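Local structure of RNA-binding protein (Porphyromonas gingivalis W83, 7JLY) at residues Asn11-Glu16 with Glu68-Lys73; Gly27-Ala32 with Gly47-Glu52; Ile5-Leu10 with Leu74-Ala79; Gly21-Tyr26 with Arg58-Glu63. The protein probably binds RNA through its RNA recognition motif, and can also bind calcium ions. All blocks are in the same frame, centred on the assembly; numbering follows the deposited sequence.

Followed from the N terminus, the chain opens all four contacts before it closes any, and they close in reverse order, so no two cross. Strand 3-8 supplies the first half of contact 3, the loop leading into helix 16-23 that of contact 1, the end of that helix and its following turn that of contact 4, and the start of strand 29-36 that of contact 2. Contact 2 closes first, at strand 46-51. Helix 54-64 then closes contact 4, the turn at 68-73 contact 1, and strand 72-78 contact 3. Contacts 2 and 3 knit strands of one sheet, contact 4 sets the end of helix 16-23 against helix 54-64, and contact 1 ties a loop to a turn.

Contact 1: residues Asn11-Glu16 with Glu68-Lys73; sequences NYRVRE and EFQGRK
N11 holds CG anti to its backbone N (chi1 -173°), and chi2 of -38° turns the amide so that its two ends serve different partners. N11 ND2 reaches across to the carbonyl O of Q70, 2.9 Å away, in a nearly straight bond (170° at the hydrogen) that lies in the plane of the N11 amide and falls on a lone pair of the acceptor. N11 OD1 turns back along its own chain and takes the backbone N of R13 at 2.9 Å, from above the carbonyl plane. With both ends tied, the amide has little freedom to rotate. The backbone N of N11 takes part as well: it donates to a water that in turn donates a hydrogen bond to F69 O.

V14, with CG1 anti to its N, sends CG2 between two neighbours, 3.7 Å from F69 CE2 and 3.5 Å from Q70 OE1. The Q70 chain runs out extended, its CG centred over one face of the F69 ring. R72 lays CD 3.8 Å from N11 N, while its guanidinium goes on to N9.

Two tight turns thus meet: an Asx turn within the type I turn N11-V14, just ahead of helix 16-23, and the type I' turn F69-R72 of a short hairpin, at one end of the RNA recognition motif fold.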
loop_
_atom_site.group_PDB
_atom_site.type_symbol
_atom_site.label_atom_id
_atom_site.label_comp_id
_atom_site.label_asym_id
_atom_site.label_seq_id
_atom_site.Cartn_x
_atom_site.Cartn_y
_atom_site.Cartn_z
ATOM N N ASN A 11 -7.501 -7.838 -1.852
ATOM C CA ASN A 11 -7.866 -9.152 -1.330
ATOM C C ASN A 11 -7.754 -9.097 0.199
ATOM O O ASN A 11 -6.752 -8.615 0.730
ATOM C CB ASN A 11 -6.936 -10.221 -1.933
ATOM C CG ASN A 11 -7.346 -11.655 -1.583
ATOM O OD1 ASN A 11 -7.794 -11.951 -0.466
ATOM N ND2 ASN A 11 -7.173 -12.557 -2.543
ATOM N N TYR A 12 -8.780 -9.547 0.913
ATOM C CA TYR A 12 -8.765 -9.409 2.372
ATOM C C TYR A 12 -7.660 -10.239 3.029
ATOM O O TYR A 12 -7.360 -10.054 4.209
ATOM C CB TYR A 12 -10.127 -9.781 2.958
ATOM C CG TYR A 12 -11.219 -8.794 2.622
ATOM C CD1 TYR A 12 -11.122 -7.457 3.009
ATOM C CD2 TYR A 12 -12.346 -9.191 1.930
ATOM C CE1 TYR A 12 -12.117 -6.554 2.708
ATOM C CE2 TYR A 12 -13.345 -8.297 1.627
ATOM C CZ TYR A 12 -13.232 -6.980 2.018
ATOM O OH TYR A 12 -14.239 -6.080 1.711
ATOM N N ARG A 13 -7.045 -11.138 2.262
ATOM C CA ARG A 13 -5.906 -11.908 2.746
ATOM C C ARG A 13 -4.594 -11.121 2.670
ATOM O O ARG A 13 -3.576 -11.560 3.205
ATOM C CB ARG A 13 -5.753 -13.209 1.950
ATOM C CG ARG A 13 -6.896 -14.193 2.136
ATOM C CD ARG A 13 -6.656 -15.478 1.332
ATOM N NE ARG A 13 -5.644 -16.337 1.944
ATOM C CZ ARG A 13 -4.372 -16.394 1.562
ATOM N NH1 ARG A 13 -3.935 -15.636 0.566
ATOM N NH2 ARG A 13 -3.529 -17.206 2.184
ATOM N N VAL A 14 -4.602 -9.975 1.999
ATOM C CA VAL A 14 -3.359 -9.198 1.885
ATOM C C VAL A 14 -2.910 -8.648 3.246
ATOM O O VAL A 14 -3.658 -7.942 3.925
ATOM C CB VAL A 14 -3.506 -8.038 0.890
ATOM C CG1 VAL A 14 -2.326 -7.093 1.009
ATOM C CG2 VAL A 14 -3.596 -8.582 -0.528
ATOM N N ARG A 15 -1.685 -9.005 3.640
ATOM C CA ARG A 15 -1.103 -8.591 4.920
ATOM C C ARG A 15 -0.177 -7.398 4.757
ATOM O O ARG A 15 0.217 -7.066 3.648
ATOM C CB ARG A 15 -0.304 -9.736 5.535
ATOM C CG ARG A 15 -1.126 -10.978 5.795
ATOM C CD ARG A 15 -0.227 -12.194 5.956
ATOM N NE ARG A 15 0.574 -12.458 4.762
ATOM C CZ ARG A 15 1.443 -13.457 4.668
ATOM N NH1 ARG A 15 1.617 -14.270 5.702
ATOM N NH2 ARG A 15 2.140 -13.648 3.553
ATOM N N GLU A 16 0.194 -6.777 5.873
ATOM C CA GLU A 16 1.199 -5.719 5.823
ATOM C C GLU A 16 2.502 -6.202 5.185
ATOM O O GLU A 16 3.143 -5.459 4.434
ATOM C CB GLU A 16 1.451 -5.167 7.227
ATOM C CG GLU A 16 0.271 -4.308 7.698
ATOM C CD GLU A 16 0.381 -3.883 9.141
ATOM O OE1 GLU A 16 1.434 -4.152 9.753
ATOM O OE2 GLU A 16 -0.587 -3.281 9.654
ATOM N N GLU A 68 -3.460 -6.341 -11.433
ATOM C CA GLU A 68 -4.114 -7.175 -10.444
ATOM C C GLU A 68 -3.082 -7.725 -9.478
ATOM O O GLU A 68 -1.954 -8.028 -9.867
ATOM C CB GLU A 68 -4.876 -8.313 -11.127
ATOM C CG GLU A 68 -6.095 -7.827 -11.869
ATOM C CD GLU A 68 -6.704 -8.879 -12.763
ATOM O OE1 GLU A 68 -6.125 -9.980 -12.886
ATOM O OE2 GLU A 68 -7.763 -8.592 -13.349
ATOM N N PHE A 69 -3.482 -7.838 -8.215
ATOM C CA PHE A 69 -2.644 -8.340 -7.142
ATOM C C PHE A 69 -3.524 -9.272 -6.302
ATOM O O PHE A 69 -4.584 -8.856 -5.828
ATOM C CB PHE A 69 -2.086 -7.167 -6.316
ATOM C CG PHE A 69 -1.208 -7.575 -5.165
ATOM C CD1 PHE A 69 0.012 -8.199 -5.386
ATOM C CD2 PHE A 69 -1.580 -7.283 -3.859
ATOM C CE1 PHE A 69 0.833 -8.553 -4.328
ATOM C CE2 PHE A 69 -0.763 -7.641 -2.792
ATOM C CZ PHE A 69 0.441 -8.278 -3.026
ATOM N N GLN A 70 -3.099 -10.525 -6.143
ATOM C CA GLN A 70 -3.895 -11.541 -5.447
ATOM C C GLN A 70 -5.366 -11.490 -5.895
ATOM O O GLN A 70 -6.293 -11.480 -5.073
ATOM C CB GLN A 70 -3.759 -11.372 -3.920
ATOM C CG GLN A 70 -2.308 -11.585 -3.432
ATOM C CD GLN A 70 -2.173 -11.683 -1.914
ATOM O OE1 GLN A 70 -3.127 -12.019 -1.207
ATOM N NE2 GLN A 70 -0.977 -11.393 -1.409
ATOM N N GLY A 71 -5.557 -11.425 -7.211
ATOM C CA GLY A 71 -6.874 -11.547 -7.815
ATOM C C GLY A 71 -7.721 -10.291 -7.892
ATOM O O GLY A 71 -8.853 -10.344 -8.376
ATOM N N ARG A 72 -7.198 -9.154 -7.439
ATOM C CA ARG A 72 -7.996 -7.924 -7.509
ATOM C C ARG A 72 -7.199 -6.743 -8.068
ATOM O O ARG A 72 -6.022 -6.577 -7.769
ATOM C CB ARG A 72 -8.559 -7.549 -6.135
ATOM C CG ARG A 72 -9.495 -8.590 -5.527
ATOM C CD ARG A 72 -10.319 -8.017 -4.383
ATOM N NE ARG A 72 -11.188 -6.930 -4.833
ATOM C CZ ARG A 72 -12.392 -7.104 -5.371
ATOM N NH1 ARG A 72 -12.893 -8.328 -5.508
ATOM N NH2 ARG A 72 -13.102 -6.053 -5.767
ATOM N N LYS A 73 -7.860 -5.922 -8.871
ATOM C CA LYS A 73 -7.210 -4.761 -9.460
ATOM C C LYS A 73 -6.798 -3.754 -8.382
ATOM O O LYS A 73 -7.637 -3.258 -7.628
ATOM C CB LYS A 73 -8.139 -4.098 -10.483
ATOM C CG LYS A 73 -7.514 -2.896 -11.178
ATOM C CD LYS A 73 -8.262 -2.535 -12.456
ATOM C CE LYS A 73 -9.656 -2.022 -12.156
ATOM N NZ LYS A 73 -10.338 -1.618 -13.428
HETATM O O HOH W 1 -5.238 -7.543 -3.561
#

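Contact 2: residues Gly27-Ala32 with Gly47-Glu52; sequences GAVTSA and GFVEME
M51 is the side chain to trace. M51 CB sits 3.5 Å from A28 O, and M51 CG lies 4.0 Å from V29 CG2. SD turns toward I5 in the next strand. A bend at the last torsion (chi3 73°) then swings M51 CE back over the opposite segment, where it settles 3.6 Å from G27 N; since G27 has no side chain, the methyl can lie right against the backbone. On the same face of the sheet V29 and V49 cross at about a right angle, CG1 to CG1 at 3.7 Å, and A32 follows more loosely. L19 and L23 of helix 16-23 cover this patch.

Between these two antiparallel strands the pairing slips by one residue. T30 and S31 both face E50, a classic beta bulge: T30 N donates to E50 O at 2.9 Å, and E50 N donates to S31 O at the same length. Beyond the bulge, E52 N reaches A28 O in a longer bond of 3.2 Å.

The T30, S31 and E50 side carries polar groups and two bridging waters. T30 holds OG1 in the crowded position between its N and carbonyl carbon (chi1 57°), and from there a water links it to E52 OE1. A second water joins S31 OG to F48 O. Methyl and thioether groups thus line the helix-covered side; opposite, F48 presents a ring, while the polar groups of T30, S31, E50 and E52 are consistent with contact with solvent.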
loop_
_atom_site.group_PDB
_atom_site.type_symbol
_atom_site.label_atom_id
_atom_site.label_comp_id
_atom_site.label_asym_id
_atom_site.label_seq_id
_atom_site.Cartn_x
_atom_site.Cartn_y
_atom_site.Cartn_z
ATOM N N GLY A 27 11.995 0.701 -3.925
ATOM C CA GLY A 27 12.753 1.605 -3.072
ATOM C C GLY A 27 12.506 1.316 -1.608
ATOM O O GLY A 27 11.733 0.414 -1.285
ATOM N N ALA A 28 13.156 2.074 -0.720
ATOM C CA ALA A 28 13.020 1.830 0.723
ATOM C C ALA A 28 11.607 2.107 1.220
ATOM O O ALA A 28 11.027 3.128 0.889
ATOM C CB ALA A 28 14.014 2.685 1.514
ATOM N N VAL A 29 11.079 1.196 2.031
ATOM C CA VAL A 29 9.774 1.348 2.667
ATOM C C VAL A 29 9.989 1.556 4.154
ATOM O O VAL A 29 10.772 0.824 4.767
ATOM C CB VAL A 29 8.895 0.098 2.444
ATOM C CG1 VAL A 29 7.662 0.130 3.339
ATOM C CG2 VAL A 29 8.520 -0.051 0.962
ATOM N N THR A 30 9.324 2.549 4.746
ATOM C CA THR A 30 9.530 2.822 6.168
ATOM C C THR A 30 8.331 2.466 7.030
ATOM O O THR A 30 8.435 2.401 8.250
ATOM C CB THR A 30 9.863 4.295 6.420
ATOM O OG1 THR A 30 8.816 5.123 5.894
ATOM C CG2 THR A 30 11.155 4.646 5.747
ATOM N N SER A 31 7.187 2.251 6.394
ATOM C CA SER A 31 5.964 1.981 7.124
ATOM C C SER A 31 4.982 1.230 6.242
ATOM O O SER A 31 4.887 1.501 5.049
ATOM C CB SER A 31 5.342 3.299 7.615
ATOM O OG SER A 31 4.159 3.052 8.344
ATOM N N ALA A 32 4.254 0.287 6.831
ATOM C CA ALA A 32 3.189 -0.398 6.114
ATOM C C ALA A 32 2.077 -0.728 7.102
ATOM O O ALA A 32 2.328 -1.280 8.181
ATOM C CB ALA A 32 3.709 -1.665 5.428
ATOM N N GLY A 47 -4.913 0.090 2.858
ATOM C CA GLY A 47 -3.877 0.454 3.793
ATOM C C GLY A 47 -2.961 1.506 3.219
ATOM O O GLY A 47 -3.224 2.059 2.145
ATOM N N PHE A 48 -1.880 1.774 3.944
ATOM C CA PHE A 48 -0.923 2.795 3.550
ATOM C C PHE A 48 0.506 2.298 3.632
ATOM O O PHE A 48 0.896 1.658 4.607
ATOM C CB PHE A 48 -1.078 4.042 4.428
ATOM C CG PHE A 48 -2.434 4.674 4.339
ATOM C CD1 PHE A 48 -2.718 5.595 3.344
ATOM C CD2 PHE A 48 -3.425 4.343 5.247
ATOM C CE1 PHE A 48 -3.974 6.181 3.253
ATOM C CE2 PHE A 48 -4.685 4.925 5.163
ATOM C CZ PHE A 48 -4.957 5.847 4.165
ATOM N N VAL A 49 1.289 2.613 2.605
ATOM C CA VAL A 49 2.720 2.339 2.627
ATOM C C VAL A 49 3.494 3.651 2.485
ATOM O O VAL A 49 3.206 4.444 1.596
ATOM C CB VAL A 49 3.149 1.381 1.495
ATOM C CG1 VAL A 49 4.648 1.173 1.555
ATOM C CG2 VAL A 49 2.401 0.033 1.598
ATOM N N GLU A 50 4.465 3.883 3.363
ATOM C CA GLU A 50 5.319 5.051 3.229
ATOM C C GLU A 50 6.653 4.631 2.647
ATOM O O GLU A 50 7.240 3.631 3.072
ATOM C CB GLU A 50 5.522 5.749 4.575
ATOM C CG GLU A 50 4.341 6.609 4.983
ATOM C CD GLU A 50 4.600 7.382 6.261
ATOM O OE1 GLU A 50 5.672 8.015 6.369
ATOM O OE2 GLU A 50 3.737 7.354 7.160
ATOM N N MET A 51 7.120 5.389 1.662
ATOM C CA MET A 51 8.421 5.154 1.058
ATOM C C MET A 51 9.275 6.395 1.284
ATOM O O MET A 51 8.769 7.512 1.254
ATOM C CB MET A 51 8.291 4.835 -0.433
ATOM C CG MET A 51 7.600 3.500 -0.708
ATOM S SD MET A 51 7.534 3.116 -2.457
ATOM C CE MET A 51 9.250 2.689 -2.760
ATOM N N GLU A 52 10.562 6.200 1.537
ATOM C CA GLU A 52 11.399 7.329 1.939
ATOM C C GLU A 52 11.667 8.298 0.780
ATOM O O GLU A 52 11.798 9.501 0.986
ATOM C CB GLU A 52 12.721 6.837 2.533
ATOM C CG GLU A 52 13.610 7.966 3.110
ATOM C CD GLU A 52 12.919 8.802 4.207
ATOM O OE1 GLU A 52 12.192 8.224 5.054
ATOM O OE2 GLU A 52 13.107 10.049 4.219
HETATM O O HOH W 2 9.516 7.641 5.072
HETATM O O HOH W 3 2.074 3.278 6.675
#

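Contact 3: residues Ile5-Leu10 with Leu74-Ala79; sequences IYVGNL and LIVKEA
I75 O is gripped twice from strand 3-8: G8 N donates to it at 2.9 Å, in the carbonyl plane and on a lone pair. The second grip is a CA-H contact, with V7 CA 3.2 Å from I75 O. Two further carbonyls of this antiparallel pairing are held in the same way. K77 O takes Y6 N nearly along its C=O axis with the I5 CA-H beside it, and Y6 O takes K77 N together with the V76 CA-H. I75 N donates to G8 O from well above the carbonyl plane.

Y6 and K77, a hydrogen-bonded pair, lie side by side on one face of the sheet. Y6 has CG anti to its N (chi1 -176°). K77 places CG between its N and carbonyl carbon (chi1 65°), then runs extended across the ring, with K77 CE 3.4 Å from Y6 CD1. K77 NZ sits 4.4 Å from the Y6 ring centroid and only 15° off the normal, a cation-pi contact. I75 CG2 meets the ring at its edge, 3.8 Å from Y6 CD1.

On the other face the contacts are apolar. V7 CG1 packs on L74 CD2 at 3.8 Å, and I5 CG2 lies as close to V76 CG1, beneath the two helices.

F46 and F48 bring their rings to Y6, and an acetate, probably from the crystallisation liquor, lies close by. The sequence IYVGNL matches the RNP2 motif of RNA recognition motifs, so Y6 probably helps form the aromatic surface on which such domains stack RNA bases.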
loop_
_atom_site.group_PDB
_atom_site.type_symbol
_atom_site.label_atom_id
_atom_site.label_comp_id
_atom_site.label_asym_id
_atom_site.label_seq_id
_atom_site.Cartn_x
_atom_site.Cartn_y
_atom_site.Cartn_z
ATOM N N ILE A 5 1.516 6.276 0.407
ATOM C CA ILE A 5 0.844 5.618 -0.703
ATOM C C ILE A 5 -0.376 4.886 -0.201
ATOM O O ILE A 5 -0.282 4.071 0.713
ATOM C CB ILE A 5 1.768 4.610 -1.422
ATOM C CG1 ILE A 5 3.078 5.290 -1.833
ATOM C CG2 ILE A 5 1.062 4.004 -2.643
ATOM C CD1 ILE A 5 4.061 4.363 -2.498
ATOM N N TYR A 6 -1.520 5.198 -0.803
ATOM C CA TYR A 6 -2.767 4.493 -0.548
ATOM C C TYR A 6 -2.799 3.217 -1.374
ATOM O O TYR A 6 -2.580 3.275 -2.576
ATOM C CB TYR A 6 -3.957 5.389 -0.915
ATOM C CG TYR A 6 -5.342 4.827 -0.620
ATOM C CD1 TYR A 6 -5.953 3.933 -1.494
ATOM C CD2 TYR A 6 -6.050 5.221 0.517
ATOM C CE1 TYR A 6 -7.226 3.433 -1.244
ATOM C CE2 TYR A 6 -7.322 4.725 0.778
ATOM C CZ TYR A 6 -7.908 3.834 -0.107
ATOM O OH TYR A 6 -9.175 3.336 0.141
ATOM N N VAL A 7 -3.068 2.078 -0.742
ATOM C CA VAL A 7 -3.284 0.842 -1.496
ATOM C C VAL A 7 -4.656 0.271 -1.120
ATOM O O VAL A 7 -4.928 0.029 0.051
ATOM C CB VAL A 7 -2.178 -0.213 -1.234
ATOM C CG1 VAL A 7 -2.242 -1.319 -2.288
ATOM C CG2 VAL A 7 -0.785 0.433 -1.249
ATOM N N GLY A 8 -5.514 0.042 -2.112
ATOM C CA GLY A 8 -6.891 -0.337 -1.828
ATOM C C GLY A 8 -7.447 -1.365 -2.796
ATOM O O GLY A 8 -6.721 -1.830 -3.675
ATOM N N ASN A 9 -8.728 -1.708 -2.621
ATOM C CA ASN A 9 -9.366 -2.829 -3.322
ATOM C C ASN A 9 -8.597 -4.140 -3.119
ATOM O O ASN A 9 -8.513 -4.986 -4.022
ATOM C CB ASN A 9 -9.506 -2.540 -4.814
ATOM C CG ASN A 9 -10.492 -3.465 -5.473
ATOM O OD1 ASN A 9 -11.463 -3.857 -4.847
ATOM N ND2 ASN A 9 -10.214 -3.874 -6.709
ATOM N N LEU A 10 -8.039 -4.308 -1.925
ATOM C CA LEU A 10 -7.174 -5.450 -1.634
ATOM C C LEU A 10 -7.955 -6.711 -1.314
ATOM O O LEU A 10 -8.957 -6.659 -0.610
ATOM C CB LEU A 10 -6.251 -5.124 -0.453
ATOM C CG LEU A 10 -5.235 -4.001 -0.665
ATOM C CD1 LEU A 10 -4.503 -3.695 0.642
ATOM C CD2 LEU A 10 -4.233 -4.406 -1.748
ATOM N N LEU A 74 -5.501 -3.475 -8.287
ATOM C CA LEU A 74 -5.012 -2.532 -7.286
ATOM C C LEU A 74 -5.589 -1.135 -7.418
ATOM O O LEU A 74 -5.786 -0.615 -8.527
ATOM C CB LEU A 74 -3.486 -2.419 -7.357
ATOM C CG LEU A 74 -2.676 -3.594 -6.829
ATOM C CD1 LEU A 74 -1.244 -3.477 -7.320
ATOM C CD2 LEU A 74 -2.708 -3.615 -5.307
ATOM N N ILE A 75 -5.855 -0.528 -6.267
ATOM C CA ILE A 75 -5.899 0.919 -6.154
ATOM C C ILE A 75 -4.541 1.310 -5.605
ATOM O O ILE A 75 -4.185 0.855 -4.524
ATOM C CB ILE A 75 -6.980 1.416 -5.187
ATOM C CG1 ILE A 75 -8.382 0.991 -5.643
ATOM C CG2 ILE A 75 -6.864 2.931 -5.023
ATOM C CD1 ILE A 75 -9.500 1.379 -4.637
ATOM N N VAL A 76 -3.768 2.100 -6.343
ATOM C CA VAL A 76 -2.463 2.560 -5.852
ATOM C C VAL A 76 -2.281 4.021 -6.236
ATOM O O VAL A 76 -2.228 4.364 -7.423
ATOM C CB VAL A 76 -1.271 1.732 -6.412
ATOM C CG1 VAL A 76 0.021 2.180 -5.763
ATOM C CG2 VAL A 76 -1.464 0.262 -6.165
ATOM N N LYS A 77 -2.183 4.881 -5.231
ATOM C CA LYS A 77 -2.231 6.313 -5.479
ATOM C C LYS A 77 -1.530 7.067 -4.360
ATOM O O LYS A 77 -1.456 6.588 -3.224
ATOM C CB LYS A 77 -3.690 6.783 -5.620
ATOM C CG LYS A 77 -4.527 6.637 -4.348
ATOM C CD LYS A 77 -5.994 7.068 -4.548
ATOM C CE LYS A 77 -6.846 6.731 -3.304
ATOM N NZ LYS A 77 -8.310 6.960 -3.519
ATOM N N GLU A 78 -1.000 8.237 -4.694
ATOM C CA GLU A 78 -0.441 9.113 -3.678
ATOM C C GLU A 78 -1.513 9.456 -2.647
ATOM O O GLU A 78 -2.662 9.754 -2.998
ATOM C CB GLU A 78 0.123 10.389 -4.308
ATOM C CG GLU A 78 0.586 11.415 -3.275
ATOM C CD GLU A 78 1.168 12.669 -3.897
ATOM O OE1 GLU A 78 1.209 12.758 -5.143
ATOM O OE2 GLU A 78 1.581 13.571 -3.136
ATOM N N ALA A 79 -1.133 9.403 -1.377
ATOM C CA ALA A 79 -2.033 9.765 -0.292
ATOM C C ALA A 79 -1.597 11.063 0.382
ATOM O O ALA A 79 -0.432 11.437 0.322
ATOM C CB ALA A 79 -2.089 8.652 0.727
#

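Contact 4: residues Gly21-Tyr26 with Arg58-Glu63; sequences GLLQQY and RRAIEE
Y26 OH donates to E63 OE2 at 2.7 Å, meeting the carboxylate from above its plane, while that oxygen lies at the edge of the ring and in the ring plane. The two flat groups stand almost perpendicular, 85° apart, with Y26 CE1 3.3 Å from E63 OE1. One face of the ring rests on A60: CA lies 3.9 Å above the ring plane of Y26, toward the rim, and A60 CB is 3.6 Å from CD2 of the same tyrosine. The opposite face carries CB of its neighbour Q25. L23 CD1 reaches A60 CB, also at 3.6 Å. In this way the turn after the first helix of the RNA recognition motif is pressed against the second, both helices lying on one side of the sheet.

Further out, Y26 N bonds to L23 O, and Q25 NE2 donates to L22 O on a lone pair, at 2.9 Å, so the residues after the helix are tied back to its last turn. E63 extends to the tyrosine with CG anti to its N (chi1 170°). L64 touches both L23 and Y26, and I5, V49 and M51 of the sheet lie against L23.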
loop_
_atom_site.group_PDB
_atom_site.type_symbol
_atom_site.label_atom_id
_atom_site.label_comp_id
_atom_site.label_asym_id
_atom_site.label_seq_id
_atom_site.Cartn_x
_atom_site.Cartn_y
_atom_site.Cartn_z
ATOM N N GLY A 21 6.327 -6.196 0.781
ATOM C CA GLY A 21 6.992 -7.029 -0.215
ATOM C C GLY A 21 6.820 -6.474 -1.620
ATOM O O GLY A 21 7.743 -6.513 -2.456
ATOM N N LEU A 22 5.622 -5.963 -1.876
ATOM C CA LEU A 22 5.270 -5.379 -3.158
ATOM C C LEU A 22 6.017 -4.074 -3.416
ATOM O O LEU A 22 6.644 -3.896 -4.466
ATOM C CB LEU A 22 3.756 -5.140 -3.222
ATOM C CG LEU A 22 3.204 -4.637 -4.559
ATOM C CD1 LEU A 22 3.471 -5.655 -5.651
ATOM C CD2 LEU A 22 1.706 -4.327 -4.444
ATOM N N LEU A 23 5.941 -3.156 -2.454
ATOM C CA LEU A 23 6.449 -1.801 -2.658
ATOM C C LEU A 23 7.965 -1.708 -2.474
ATOM O O LEU A 23 8.609 -0.860 -3.094
ATOM C CB LEU A 23 5.736 -0.813 -1.716
ATOM C CG LEU A 23 4.383 -0.262 -2.213
ATOM C CD1 LEU A 23 4.562 0.471 -3.521
ATOM C CD2 LEU A 23 3.308 -1.349 -2.363
ATOM N N GLN A 24 8.550 -2.582 -1.662
ATOM C CA GLN A 24 9.983 -2.448 -1.384
ATOM C C GLN A 24 10.820 -2.812 -2.618
ATOM O O GLN A 24 12.024 -2.549 -2.663
ATOM C CB GLN A 24 10.398 -3.306 -0.182
ATOM C CG GLN A 24 10.567 -4.773 -0.493
ATOM C CD GLN A 24 10.917 -5.599 0.741
ATOM O OE1 GLN A 24 11.149 -5.055 1.820
ATOM N NE2 GLN A 24 10.957 -6.916 0.576
ATOM N N GLN A 25 10.177 -3.407 -3.617
ATOM C CA GLN A 25 10.826 -3.674 -4.897
ATOM C C GLN A 25 11.290 -2.401 -5.601
ATOM O O GLN A 25 12.207 -2.462 -6.418
ATOM C CB GLN A 25 9.880 -4.434 -5.830
ATOM C CG GLN A 25 9.499 -5.849 -5.359
ATOM C CD GLN A 25 8.501 -6.511 -6.301
ATOM O OE1 GLN A 25 8.794 -7.538 -6.908
ATOM N NE2 GLN A 25 7.323 -5.914 -6.435
ATOM N N TYR A 26 10.656 -1.265 -5.288
ATOM C CA TYR A 26 10.900 -0.002 -5.993
ATOM C C TYR A 26 11.760 0.976 -5.210
ATOM O O TYR A 26 12.207 1.958 -5.772
ATOM C CB TYR A 26 9.559 0.663 -6.361
ATOM C CG TYR A 26 8.721 -0.312 -7.147
ATOM C CD1 TYR A 26 8.994 -0.560 -8.492
ATOM C CD2 TYR A 26 7.721 -1.044 -6.532
ATOM C CE1 TYR A 26 8.258 -1.483 -9.203
ATOM C CE2 TYR A 26 6.978 -1.976 -7.235
ATOM C CZ TYR A 26 7.253 -2.189 -8.570
ATOM O OH TYR A 26 6.515 -3.130 -9.266
ATOM N N ARG A 58 6.613 7.420 -6.737
ATOM C CA ARG A 58 5.932 7.749 -7.993
ATOM C C ARG A 58 6.174 6.668 -9.037
ATOM O O ARG A 58 5.276 6.339 -9.815
ATOM C CB ARG A 58 6.394 9.110 -8.516
ATOM C CG ARG A 58 6.003 10.250 -7.583
ATOM C CD ARG A 58 6.139 11.629 -8.224
ATOM N NE ARG A 58 5.695 12.686 -7.314
ATOM C CZ ARG A 58 6.508 13.369 -6.508
ATOM N NH1 ARG A 58 7.813 13.113 -6.503
ATOM N NH2 ARG A 58 6.020 14.314 -5.708
ATOM N N ARG A 59 7.382 6.111 -9.049
ATOM C CA ARG A 59 7.697 5.017 -9.965
ATOM C C ARG A 59 6.850 3.787 -9.637
ATOM O O ARG A 59 6.327 3.122 -10.534
ATOM C CB ARG A 59 9.185 4.671 -9.896
ATOM C CG ARG A 59 9.529 3.327 -10.500
ATOM C CD ARG A 59 10.984 2.974 -10.225
ATOM N NE ARG A 59 11.887 3.874 -10.939
ATOM C CZ ARG A 59 12.263 3.673 -12.198
ATOM N NH1 ARG A 59 11.809 2.609 -12.857
ATOM N NH2 ARG A 59 13.089 4.520 -12.795
ATOM N N ALA A 60 6.711 3.484 -8.346
ATOM C CA ALA A 60 5.928 2.311 -7.947
ATOM C C ALA A 60 4.476 2.481 -8.374
ATOM O O ALA A 60 3.864 1.560 -8.906
ATOM C CB ALA A 60 6.020 2.073 -6.444
ATOM N N ILE A 61 3.927 3.673 -8.160
ATOM C CA ILE A 61 2.545 3.925 -8.543
ATOM C C ILE A 61 2.359 3.770 -10.058
ATOM O O ILE A 61 1.379 3.185 -10.519
ATOM C CB ILE A 61 2.104 5.333 -8.079
ATOM C CG1 ILE A 61 1.942 5.347 -6.558
ATOM C CG2 ILE A 61 0.809 5.769 -8.789
ATOM C CD1 ILE A 61 2.042 6.727 -5.940
ATOM N N GLU A 62 3.318 4.263 -10.827
ATOM C CA GLU A 62 3.221 4.230 -12.286
ATOM C C GLU A 62 3.283 2.792 -12.810
ATOM O O GLU A 62 2.567 2.422 -13.745
ATOM C CB GLU A 62 4.342 5.069 -12.909
ATOM C CG GLU A 62 4.421 5.016 -14.436
ATOM C CD GLU A 62 3.342 5.844 -15.112
ATOM O OE1 GLU A 62 2.643 6.616 -14.409
ATOM O OE2 GLU A 62 3.187 5.719 -16.350
ATOM N N GLU A 63 4.135 1.982 -12.199
ATOM C CA GLU A 63 4.253 0.590 -12.620
ATOM C C GLU A 63 3.036 -0.215 -12.179
ATOM O O GLU A 63 2.467 -0.996 -12.953
ATOM C CB GLU A 63 5.537 -0.047 -12.061
ATOM C CG GLU A 63 5.580 -1.564 -12.274
ATOM C CD GLU A 63 6.977 -2.137 -12.212
ATOM O OE1 GLU A 63 7.941 -1.395 -12.528
ATOM O OE2 GLU A 63 7.104 -3.328 -11.856
#